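Local coordinates for iron uptake protein A2 (Synechocystis sp., PDB 2VOZ) that probably serves as the periplasmic ferric-iron-binding component of an ABC transporter that imports iron into the cell, at residues B[149-154]-B[219-224]; B[161-164]-B[168-171]; B[188-193]-B[337-342]. All coordinates share one frame; numbering follows the deposited sequence.

Contact 1. Residues B[149-154]-B[219-224]; sequences EALADP and VAIANS
No flat group takes part where Leu151 meets Val219 and Ile221; with no ring or amide faces to pair, the contact is made by branched aliphatic ends alone. Leu151 straddles the two strand residues with its fork. Its CD2 rests 4.1 Å from CG1 of Val219, while its CD1 lies 4.2 Å from CD1 of Ile221, the Leu151 and Ile221 side chains running past each other in opposite directions. Val219 presents the methyl that stands opposite its backbone N (CG1, chi1 179°), and Ile221 reaches out with the end of its longer branch. Beta-branched residues suit an extended strand, and a leucine fork can serve two neighbours at once.

The short 3-10 turn that carries Leu151 is closed by a bond from Asp153 N to Ala150 O at 3.0 Å, and Asn196 ND2 holds the carbonyl oxygens of both Leu151 and Asp153. Leu133, Leu145, Trp156 and Ile160 also touch the leucine, which is thus buried largely among apolar side chains. On strand 219-223 the side chains alternate: Val219 and Ile221 face the turn, whereas Ala220 points the other way, where it meets Gln208 and Ile212 of helix 205-213. A sheet covered on one face by loop side chains and on the other by a helix is in keeping with the layered alpha/beta lobes of periplasmic binding proteins.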
loop_
_atom_site.group_PDB
_atom_site.type_symbol
_atom_site.label_atom_id
_atom_site.label_comp_id
_atom_site.label_asym_id
_atom_site.label_seq_id
_atom_site.Cartn_x
_atom_site.Cartn_y
_atom_site.Cartn_z
ATOM N N GLU B 149 9.120 37.369 -14.508
ATOM C CA GLU B 149 9.540 38.209 -15.638
ATOM C C GLU B 149 11.019 38.617 -15.478
ATOM O O GLU B 149 11.785 38.633 -16.450
ATOM C CB GLU B 149 8.612 39.421 -15.731
ATOM C CG GLU B 149 7.173 39.077 -16.282
ATOM C CD GLU B 149 6.180 38.584 -15.218
ATOM O OE1 GLU B 149 6.595 38.184 -14.110
ATOM O OE2 GLU B 149 4.964 38.547 -15.498
ATOM N N ALA B 150 11.440 38.868 -14.241
ATOM C CA ALA B 150 12.816 39.356 -13.992
ATOM C C ALA B 150 13.857 38.272 -14.130
ATOM O O ALA B 150 15.044 38.555 -14.197
ATOM C CB ALA B 150 12.915 39.971 -12.575
ATOM N N LEU B 151 13.429 37.018 -14.138
ATOM C CA LEU B 151 14.386 35.928 -14.341
ATOM C C LEU B 151 14.980 35.884 -15.760
ATOM O O LEU B 151 15.897 35.094 -16.027
ATOM C CB LEU B 151 13.769 34.580 -13.989
ATOM C CG LEU B 151 13.387 34.394 -12.516
ATOM C CD1 LEU B 151 12.787 33.011 -12.315
ATOM C CD2 LEU B 151 14.533 34.603 -11.510
ATOM N N ALA B 152 14.454 36.742 -16.625
ATOM C CA ALA B 152 14.978 36.926 -17.984
ATOM C C ALA B 152 16.146 37.926 -18.003
ATOM O O ALA B 152 16.823 38.064 -19.043
ATOM C CB ALA B 152 13.849 37.384 -18.938
ATOM N N ASP B 153 16.375 38.607 -16.872
ATOM C CA ASP B 153 17.482 39.582 -16.742
ATOM C C ASP B 153 18.820 38.833 -16.924
ATOM O O ASP B 153 18.998 37.692 -16.466
ATOM C CB ASP B 153 17.474 40.292 -15.366
ATOM C CG ASP B 153 16.304 41.243 -15.169
ATOM O OD1 ASP B 153 16.156 41.734 -14.016
ATOM O OD2 ASP B 153 15.550 41.531 -16.140
ATOM N N PRO B 154 19.789 39.476 -17.600
ATOM C CA PRO B 154 21.028 38.753 -17.914
ATOM C C PRO B 154 21.829 38.305 -16.691
ATOM O O PRO B 154 22.661 37.425 -16.817
ATOM C CB PRO B 154 21.831 39.758 -18.743
ATOM C CG PRO B 154 21.261 41.088 -18.428
ATOM C CD PRO B 154 19.795 40.854 -18.122
ATOM N N VAL B 219 18.484 29.101 -9.038
ATOM C CA VAL B 219 17.047 29.488 -8.943
ATOM C C VAL B 219 16.239 28.508 -9.778
ATOM O O VAL B 219 16.578 28.256 -10.929
ATOM C CB VAL B 219 16.753 30.934 -9.442
ATOM C CG1 VAL B 219 15.258 31.235 -9.330
ATOM C CG2 VAL B 219 17.595 31.956 -8.650
ATOM N N ALA B 220 15.219 27.907 -9.169
ATOM C CA ALA B 220 14.373 26.946 -9.891
ATOM C C ALA B 220 12.958 27.453 -9.877
ATOM O O ALA B 220 12.570 28.227 -8.974
ATOM C CB ALA B 220 14.413 25.576 -9.254
ATOM N N ILE B 221 12.185 27.009 -10.881
ATOM C CA ILE B 221 10.745 27.255 -10.905
ATOM C C ILE B 221 10.081 25.906 -10.675
ATOM O O ILE B 221 10.399 24.943 -11.386
ATOM C CB ILE B 221 10.309 27.809 -12.273
ATOM C CG1 ILE B 221 11.044 29.146 -12.551
ATOM C CG2 ILE B 221 8.779 28.044 -12.298
ATOM C CD1 ILE B 221 10.749 29.747 -13.947
ATOM N N ALA B 222 9.248 25.802 -9.639
ATOM C CA ALA B 222 8.573 24.525 -9.326
ATOM C C ALA B 222 7.395 24.804 -8.443
ATOM O O ALA B 222 7.237 25.905 -7.933
ATOM C CB ALA B 222 9.518 23.509 -8.671
ATOM N N ASN B 223 6.498 23.833 -8.322
ATOM C CA ASN B 223 5.325 24.059 -7.498
ATOM C C ASN B 223 5.632 24.054 -6.010
ATOM O O ASN B 223 6.580 23.382 -5.566
ATOM C CB ASN B 223 4.264 23.042 -7.821
ATOM C CG ASN B 223 3.655 23.273 -9.210
ATOM O OD1 ASN B 223 3.741 24.380 -9.776
ATOM N ND2 ASN B 223 3.020 22.233 -9.749
ATOM N N SER B 224 4.766 24.749 -5.278
ATOM C CA SER B 224 4.828 24.914 -3.838
ATOM C C SER B 224 4.844 23.578 -3.057
ATOM O O SER B 224 5.653 23.412 -2.123
ATOM C CB SER B 224 3.619 25.783 -3.387
ATOM O OG SER B 224 2.394 25.234 -3.865
#

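Contact 2. Residues B[161-164]-B[168-171]; sequences LVRP and VYNL
The side-chain nitrogen of Asn170 is held by two consecutive carbonyls of the loop before its own helix. ND2 donates to Pro164 O at 2.9 Å with an N-H...O angle of 143°; the oxygen lies close to the amide plane, although the donor stands well above the plane of the proline carbonyl. Its bond to Arg163 O is as short, 2.9 Å, but bent and weak. On the other side of the amide, OD1 accepts from Arg131 NH2, so both ends are used, as suits an asparagine rather than an acid. A leucine here would probably leave the Pro164 carbonyl and Arg131 without this mate and free the loop to shift.

Arg163 has its CG between the backbone N and the carbonyl carbon (chi1 69°), which brings CG to 3.4 Å from Asn170 ND2. The side chain bends again farther out, and NH1 approaches CE2 of Tyr169 at 3.6 Å, with the guanidinium and ring planes 78° apart, an oblique meeting. Tyr169 is one of the iron-binding tyrosines, and its OH is hydrogen-bonded to that of Tyr226. The loop thus ties strand 160-161 to the start of helix 168-181, with strand 124-136 supplying Arg131 and helix 205-213 touching Arg163 through Gln208.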
loop_
_atom_site.group_PDB
_atom_site.type_symbol
_atom_site.label_atom_id
_atom_site.label_comp_id
_atom_site.label_asym_id
_atom_site.label_seq_id
_atom_site.Cartn_x
_atom_site.Cartn_y
_atom_site.Cartn_z
ATOM N N LEU B 161 16.923 26.826 -13.300
ATOM C CA LEU B 161 16.532 25.429 -13.445
ATOM C C LEU B 161 15.027 25.259 -13.595
ATOM O O LEU B 161 14.280 25.740 -12.769
ATOM C CB LEU B 161 16.932 24.665 -12.201
ATOM C CG LEU B 161 18.444 24.577 -12.047
ATOM C CD1 LEU B 161 18.726 24.359 -10.560
ATOM C CD2 LEU B 161 19.015 23.430 -12.897
ATOM N N VAL B 162 14.601 24.601 -14.674
ATOM C CA VAL B 162 13.184 24.282 -14.857
ATOM C C VAL B 162 13.051 22.994 -15.647
ATOM O O VAL B 162 13.958 22.658 -16.429
ATOM C CB VAL B 162 12.428 25.456 -15.529
ATOM C CG1 VAL B 162 12.918 25.661 -16.970
ATOM C CG2 VAL B 162 10.905 25.235 -15.467
ATOM N N ARG B 163 11.933 22.279 -15.431
ATOM C CA ARG B 163 11.747 20.989 -16.111
ATOM C C ARG B 163 11.359 21.229 -17.581
ATOM O O ARG B 163 11.157 22.365 -17.995
ATOM C CB ARG B 163 10.719 20.161 -15.370
ATOM C CG ARG B 163 9.314 20.742 -15.480
ATOM C CD ARG B 163 8.335 19.996 -14.599
ATOM N NE ARG B 163 8.261 18.561 -14.884
ATOM C CZ ARG B 163 7.610 17.715 -14.092
ATOM N NH1 ARG B 163 7.022 18.174 -12.988
ATOM N NH2 ARG B 163 7.557 16.419 -14.400
ATOM N N PRO B 164 11.323 20.162 -18.398
ATOM C CA PRO B 164 11.011 20.293 -19.813
ATOM C C PRO B 164 9.691 21.013 -20.170
ATOM O O PRO B 164 8.722 20.976 -19.400
ATOM C CB PRO B 164 10.984 18.843 -20.285
ATOM C CG PRO B 164 12.005 18.151 -19.431
ATOM C CD PRO B 164 11.704 18.781 -18.057
ATOM N N VAL B 168 2.871 20.165 -18.245
ATOM C CA VAL B 168 1.704 21.062 -18.216
ATOM C C VAL B 168 1.842 22.211 -17.246
ATOM O O VAL B 168 1.271 23.303 -17.488
ATOM C CB VAL B 168 0.416 20.289 -17.986
ATOM C CG1 VAL B 168 0.332 19.828 -16.502
ATOM C CG2 VAL B 168 -0.821 21.134 -18.445
ATOM N N TYR B 169 2.562 22.021 -16.132
ATOM C CA TYR B 169 2.758 23.163 -15.228
ATOM C C TYR B 169 3.486 24.330 -15.914
ATOM O O TYR B 169 3.166 25.499 -15.679
ATOM C CB TYR B 169 3.586 22.798 -13.987
ATOM C CG TYR B 169 3.184 21.509 -13.307
ATOM C CD1 TYR B 169 1.870 21.071 -13.298
ATOM C CD2 TYR B 169 4.161 20.746 -12.653
ATOM C CE1 TYR B 169 1.537 19.868 -12.649
ATOM C CE2 TYR B 169 3.829 19.576 -12.005
ATOM C CZ TYR B 169 2.544 19.151 -12.022
ATOM O OH TYR B 169 2.254 17.962 -11.376
ATOM N N ASN B 170 4.479 24.009 -16.725
ATOM C CA ASN B 170 5.201 25.021 -17.509
ATOM C C ASN B 170 4.321 25.610 -18.582
ATOM O O ASN B 170 4.300 26.829 -18.760
ATOM C CB ASN B 170 6.438 24.407 -18.157
ATOM C CG ASN B 170 7.555 24.171 -17.183
ATOM O OD1 ASN B 170 7.632 24.793 -16.100
ATOM N ND2 ASN B 170 8.431 23.238 -17.548
ATOM N N LEU B 171 3.610 24.748 -19.316
ATOM C CA LEU B 171 2.673 25.221 -20.337
ATOM C C LEU B 171 1.719 26.247 -19.716
ATOM O O LEU B 171 1.480 27.307 -20.282
ATOM C CB LEU B 171 1.858 24.049 -20.902
ATOM C CG LEU B 171 2.597 23.185 -21.947
ATOM C CD1 LEU B 171 1.849 21.883 -22.249
ATOM C CD2 LEU B 171 2.843 23.968 -23.218
#

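Contact 3. Residues B[188-193]-B[337-342]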
loop_
_atom_site.group_PDB
_atom_site.type_symbol
_atom_site.label_atom_id
_atom_site.label_comp_id
_atom_site.label_asym_id
_atom_site.label_seq_id
_atom_site.Cartn_x
_atom_site.Cartn_y
_atom_site.Cartn_z
ATOM N N ARG B 188 9.736 37.365 -25.814
ATOM C CA ARG B 188 10.985 37.992 -25.416
ATOM C C ARG B 188 11.409 37.481 -24.016
ATOM O O ARG B 188 12.587 37.169 -23.781
ATOM C CB ARG B 188 10.808 39.507 -25.436
ATOM C CG ARG B 188 12.053 40.253 -24.998
ATOM C CD ARG B 188 12.133 41.560 -25.741
ATOM N NE ARG B 188 13.279 42.413 -25.401
ATOM C CZ ARG B 188 14.476 42.404 -26.003
ATOM N NH1 ARG B 188 14.788 41.528 -26.974
ATOM N NH2 ARG B 188 15.387 43.288 -25.610
ATOM N N TRP B 189 10.437 37.362 -23.116
ATOM C CA TRP B 189 10.683 36.814 -21.770
ATOM C C TRP B 189 11.199 35.377 -21.880
ATOM O O TRP B 189 12.208 35.054 -21.252
ATOM C CB TRP B 189 9.409 36.846 -20.915
ATOM C CG TRP B 189 9.552 36.013 -19.652
ATOM C CD1 TRP B 189 10.324 36.297 -18.558
ATOM C CD2 TRP B 189 8.854 34.807 -19.355
ATOM N NE1 TRP B 189 10.176 35.305 -17.597
ATOM C CE2 TRP B 189 9.273 34.382 -18.062
ATOM C CE3 TRP B 189 7.923 34.029 -20.057
ATOM C CZ2 TRP B 189 8.780 33.206 -17.451
ATOM C CZ3 TRP B 189 7.432 32.856 -19.452
ATOM C CH2 TRP B 189 7.855 32.471 -18.145
ATOM N N LEU B 190 10.532 34.531 -22.690
ATOM C CA LEU B 190 10.978 33.128 -22.856
ATOM C C LEU B 190 12.407 33.079 -23.393
ATOM O O LEU B 190 13.204 32.265 -22.971
ATOM C CB LEU B 190 10.067 32.341 -23.794
ATOM C CG LEU B 190 8.652 32.051 -23.282
ATOM C CD1 LEU B 190 7.754 31.639 -24.416
ATOM C CD2 LEU B 190 8.722 30.993 -22.150
ATOM N N GLN B 191 12.716 33.909 -24.383
ATOM C CA GLN B 191 14.058 33.931 -24.931
ATOM C C GLN B 191 15.099 34.194 -23.854
ATOM O O GLN B 191 16.113 33.499 -23.786
ATOM C CB GLN B 191 14.161 35.048 -25.974
ATOM C CG GLN B 191 13.438 34.673 -27.264
ATOM C CD GLN B 191 13.479 35.815 -28.236
ATOM O OE1 GLN B 191 13.247 36.964 -27.869
ATOM N NE2 GLN B 191 13.770 35.513 -29.487
ATOM N N GLY B 192 14.858 35.205 -23.015
ATOM C CA GLY B 192 15.779 35.526 -21.918
ATOM C C GLY B 192 15.880 34.415 -20.871
ATOM O O GLY B 192 16.972 34.080 -20.407
ATOM N N LEU B 193 14.725 33.840 -20.517
ATOM C CA LEU B 193 14.660 32.720 -19.572
ATOM C C LEU B 193 15.450 31.518 -20.057
ATOM O O LEU B 193 16.321 30.995 -19.339
ATOM C CB LEU B 193 13.194 32.323 -19.358
ATOM C CG LEU B 193 13.012 31.394 -18.154
ATOM C CD1 LEU B 193 13.198 32.108 -16.784
ATOM C CD2 LEU B 193 11.623 30.808 -18.242
ATOM N N ALA B 337 2.896 26.220 -26.046
ATOM C CA ALA B 337 3.713 25.111 -26.556
ATOM C C ALA B 337 4.487 25.566 -27.784
ATOM O O ALA B 337 5.667 25.260 -27.956
ATOM C CB ALA B 337 2.801 23.951 -26.927
ATOM N N ARG B 338 3.805 26.309 -28.639
ATOM C CA ARG B 338 4.456 26.819 -29.856
ATOM C C ARG B 338 5.630 27.755 -29.525
ATOM O O ARG B 338 6.723 27.629 -30.085
ATOM C CB ARG B 338 3.405 27.517 -30.723
ATOM C CG ARG B 338 3.985 28.267 -31.945
ATOM C CD ARG B 338 2.825 28.685 -32.880
ATOM N NE ARG B 338 1.878 29.578 -32.202
ATOM C CZ ARG B 338 2.106 30.821 -31.791
ATOM N NH1 ARG B 338 3.300 31.399 -31.949
ATOM N NH2 ARG B 338 1.094 31.504 -31.221
ATOM N N LEU B 339 5.403 28.712 -28.640
ATOM C CA LEU B 339 6.417 29.706 -28.327
ATOM C C LEU B 339 7.555 29.079 -27.540
ATOM O O LEU B 339 8.714 29.370 -27.786
ATOM C CB LEU B 339 5.807 30.826 -27.496
ATOM C CG LEU B 339 5.007 31.923 -28.162
ATOM C CD1 LEU B 339 4.728 32.968 -27.064
ATOM C CD2 LEU B 339 5.768 32.577 -29.318
ATOM N N MET B 340 7.232 28.178 -26.611
ATOM C CA MET B 340 8.327 27.536 -25.884
ATOM C C MET B 340 9.205 26.736 -26.821
ATOM O O MET B 340 10.406 26.756 -26.673
ATOM C CB MET B 340 7.817 26.681 -24.726
ATOM C CG MET B 340 7.296 27.569 -23.609
ATOM S SD MET B 340 6.786 26.564 -22.169
ATOM C CE MET B 340 5.496 25.578 -22.861
ATOM N N ASN B 341 8.607 26.038 -27.777
ATOM C CA ASN B 341 9.416 25.281 -28.721
ATOM C C ASN B 341 10.173 26.183 -29.698
ATOM O O ASN B 341 11.347 25.940 -29.968
ATOM C CB ASN B 341 8.560 24.224 -29.403
ATOM C CG ASN B 341 8.367 23.012 -28.490
ATOM O OD1 ASN B 341 9.228 22.134 -28.441
ATOM N ND2 ASN B 341 7.282 22.999 -27.715
ATOM N N GLU B 342 9.530 27.253 -30.160
ATOM C CA GLU B 342 10.189 28.195 -31.052
ATOM C C GLU B 342 11.493 28.724 -30.441
ATOM O O GLU B 342 12.524 28.806 -31.124
ATOM C CB GLU B 342 9.255 29.366 -31.375
ATOM C CG GLU B 342 9.904 30.451 -32.227
ATOM C CD GLU B 342 9.906 30.124 -33.717
ATOM O OE1 GLU B 342 9.313 29.091 -34.100
ATOM O OE2 GLU B 342 10.492 30.909 -34.505
#
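The last helix of the chain, 333-342, packs on helix 183-195 where Leu190 meets Leu339 and Met340. CD1 of Leu190 approaches CB of Leu339 at 3.7 Å, the side chains crossing at about a right angle, and also lies at the margin of Met340; CD2 comes to 4.0 Å from CG of Met340. The closest touches are thus to CB of one partner and CG of the other, in keeping with CA atoms of Leu190 and Met340 only 6.9 Å apart. Met340 runs extended to its sulfur and then bends (chi3 -62°), and beyond this contact it packs on Thr174 of helix 168-181. A flexible, unbranched methionine suits a position shared by three helices.

Polar bonds lie beside the apolar contact. Asn341 ND2 donates to Ala337 O, one turn earlier, at 2.8 Å in a nearly straight bond (169°); the same oxygen takes the usual helical bond from Asn341 N at 3.0 Å, the two donors coming from opposite faces of the carbonyl plane. Arg338 forms a salt bridge with Glu183, a second tie between the helices. Val343 and Trp345, just past the helix end, also touch Leu190. Helices laid over a central sheet are in keeping with the alpha/beta fold of the solute-binding family, and here the C-terminal helix is joined to helix 183-195.

All three contacts lie on the same side of the chain's centre, with their own centres 11 to 14 Å apart. In sequence, both segments of contact 2 fall between the two halves of contact 1. Contacts 1 and 3 interleave: 188-193, on the helix directly after that of contact 2, also falls between those halves, whereas 337-342 follows both. Contacts 1 and 2 share the sheet: strand 219-223 runs parallel to strand 160-161 and is joined to Leu161 by probable backbone hydrogen bonds. Leu193 packs on Leu151, and Ala337 on Leu171, linking contact 3 to both others. The contacts thus join sheet, turn, iron-ligand helix and C-terminal helix around the segment carrying Tyr169.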